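Local coordinates for ethyl tert-butyl ether degradation EthD protein (Ralstonia eutropha JMP134, PDB 3BF4), which is of unknown function but belongs to the EthD family, has a ferredoxin-like fold and may have oxidoreductase activity, at residues A33-H37 / A38-D42. The protein carries 3 engineered substitutions. Sequence-based numbering, arbitrary orientation.
With EDO (1,2-ethanediol), chain C.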
loop_
_atom_site.group_PDB
_atom_site.type_symbol
_atom_site.label_atom_id
_atom_site.label_comp_id
_atom_site.label_asym_id
_atom_site.label_seq_id
_atom_site.Cartn_x
_atom_site.Cartn_y
_atom_site.Cartn_z
ATOM N N ALA A 33 -17.813 12.809 1.903
ATOM C CA ALA A 33 -18.304 11.428 2.091
ATOM C C ALA A 33 -17.936 10.872 3.462
ATOM O O ALA A 33 -16.919 11.244 4.039
ATOM C CB ALA A 33 -17.776 10.500 0.997
ATOM N N ARG A 34 -18.767 9.962 3.952
ATOM C CA ARG A 34 -18.600 9.360 5.273
ATOM C C ARG A 34 -17.523 8.261 5.336
ATOM O O ARG A 34 -17.490 7.372 4.484
ATOM C CB ARG A 34 -19.949 8.765 5.724
ATOM C CG ARG A 34 -19.970 8.098 7.110
ATOM C CD ARG A 34 -21.369 7.702 7.487
ATOM N NE ARG A 34 -21.935 6.735 6.539
ATOM C CZ ARG A 34 -21.937 5.398 6.656
ATOM N NH1 ARG A 34 -21.411 4.763 7.712
ATOM N NH2 ARG A 34 -22.499 4.679 5.687
ATOM N N PHE A 35 -16.652 8.351 6.344
ATOM C CA PHE A 35 -15.705 7.284 6.678
ATOM C C PHE A 35 -15.369 7.314 8.176
ATOM O O PHE A 35 -14.568 8.147 8.623
ATOM C CB PHE A 35 -14.419 7.303 5.863
ATOM C CG PHE A 35 -13.654 5.998 5.954
ATOM C CD1 PHE A 35 -12.777 5.738 7.024
ATOM C CD2 PHE A 35 -13.848 5.009 4.993
ATOM C CE1 PHE A 35 -12.099 4.513 7.120
ATOM C CE2 PHE A 35 -13.167 3.787 5.069
ATOM C CZ PHE A 35 -12.294 3.536 6.130
ATOM N N ASP A 36 -15.972 6.391 8.928
ATOM C CA ASP A 36 -15.761 6.263 10.372
ATOM C C ASP A 36 -14.458 5.486 10.579
ATOM O O ASP A 36 -14.454 4.262 10.556
ATOM C CB ASP A 36 -16.971 5.564 11.020
ATOM C CG ASP A 36 -16.893 5.488 12.551
ATOM O OD1 ASP A 36 -15.833 5.754 13.156
ATOM O OD2 ASP A 36 -17.919 5.131 13.158
ATOM N N HIS A 37 -13.362 6.217 10.782
ATOM C CA HIS A 37 -12.037 5.602 10.983
ATOM C C HIS A 37 -11.934 4.767 12.264
ATOM O O HIS A 37 -11.168 3.802 12.285
ATOM C CB HIS A 37 -10.915 6.649 10.980
ATOM C CG HIS A 37 -10.762 7.374 9.684
ATOM N ND1 HIS A 37 -9.901 6.951 8.692
ATOM C CD2 HIS A 37 -11.353 8.499 9.217
ATOM C CE1 HIS A 37 -9.973 7.783 7.670
ATOM N NE2 HIS A 37 -10.845 8.732 7.961
ATOM N N ALA A 38 -12.688 5.138 13.309
ATOM C CA ALA A 38 -12.700 4.408 14.594
ATOM C C ALA A 38 -13.328 3.023 14.442
ATOM O O ALA A 38 -12.742 2.034 14.866
ATOM C CB ALA A 38 -13.440 5.212 15.696
ATOM N N TYR A 39 -14.516 2.961 13.838
ATOM C CA TYR A 39 -15.212 1.683 13.594
ATOM C C TYR A 39 -14.349 0.791 12.695
ATOM O O TYR A 39 -14.173 -0.396 12.958
ATOM C CB TYR A 39 -16.586 1.913 12.928
ATOM C CG TYR A 39 -17.444 0.661 12.817
ATOM C CD1 TYR A 39 -17.218 -0.290 11.796
ATOM C CD2 TYR A 39 -18.484 0.416 13.728
ATOM C CE1 TYR A 39 -17.996 -1.440 11.691
ATOM C CE2 TYR A 39 -19.283 -0.752 13.627
ATOM C CZ TYR A 39 -19.025 -1.671 12.607
ATOM O OH TYR A 39 -19.776 -2.815 12.479
ATOM N N TYR A 40 -13.829 1.386 11.631
ATOM C CA TYR A 40 -12.975 0.683 10.682
ATOM C C TYR A 40 -11.807 -0.028 11.365
ATOM O O TYR A 40 -11.613 -1.225 11.191
ATOM C CB TYR A 40 -12.450 1.666 9.631
ATOM C CG TYR A 40 -11.645 1.028 8.547
ATOM C CD1 TYR A 40 -12.182 -0.022 7.787
ATOM C CD2 TYR A 40 -10.364 1.492 8.224
ATOM C CE1 TYR A 40 -11.463 -0.613 6.749
ATOM C CE2 TYR A 40 -9.629 0.900 7.167
ATOM C CZ TYR A 40 -10.187 -0.147 6.442
ATOM O OH TYR A 40 -9.472 -0.731 5.436
ATOM N N CYS A 41 -11.094 0.720 12.190
ATOM C CA CYS A 41 -9.927 0.223 12.898
ATOM C C CYS A 41 -10.181 -0.744 14.067
ATOM O O CYS A 41 -9.496 -1.757 14.152
ATOM C CB CYS A 41 -9.143 1.417 13.434
ATOM S SG CYS A 41 -7.667 0.986 14.314
ATOM N N ASP A 42 -11.116 -0.407 14.962
ATOM C CA ASP A 42 -11.374 -1.242 16.171
ATOM C C ASP A 42 -12.481 -2.290 16.024
ATOM O O ASP A 42 -12.506 -3.227 16.824
ATOM C CB ASP A 42 -11.481 -0.479 17.545
ATOM C CG ASP A 42 -11.476 1.046 17.432
ATOM O OD1 ASP A 42 -10.527 1.580 16.822
ATOM O OD2 ASP A 42 -12.371 1.715 18.008
HETATM C C1 EDO C . -11.064 -3.986 4.825
HETATM O O1 EDO C . -11.056 -2.700 4.173
HETATM C C2 EDO C . -12.043 -4.976 4.186
HETATM O O2 EDO C . -13.132 -4.299 3.551
#
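D36 OD1 takes two backbone N-H groups at the start of helix 37-52, which makes D36 its N-cap. The bond from Y39 N is nearly straight, 3.2 Å long, and reaches OD1 from above the carboxylate plane. The second, from A38 N, is bent and weak. With CG anti to the backbone N (chi1 -175°), the D36 carboxylate is placed at the N-H groups of A38 and Y39. Its other oxygen, OD2, rests 3.5 Å from Y39 CB. The first turn is closed by backbone hydrogen bonds from Y40 N to D36 O and from C41 N to H37 O, both 3.1 Å.

F35, just before the cap, and Y40, in the first turn, form a T-shaped pair. The F35 edge points at the Y40 face, with centroids 5.0 Å apart and planes at 73°. F35 CZ touches Y40 CD2 at 3.5 Å and sits off-centre over the Y40 ring. F35 CD1 also lies over the centre of the H37 imidazole. Y27 and Y108 extend the aromatic cluster, meeting both F35 and Y40. The cluster joins the helix start to the sheet, where F35 touches V77 and Y40 touches V61 and C80.

Y40 OH and O1 of 1,2-ethanediol share a hydrogen bond of 2.8 Å; the diol, probably from the crystallisation liquor, is also hydrogen-bonded to Y27 OH. The negative D36 side chain probably complements the helix dipole, while the hydroxyls of Y40 and Y27 together hold a small diol, which does not by itself identify a natural ligand.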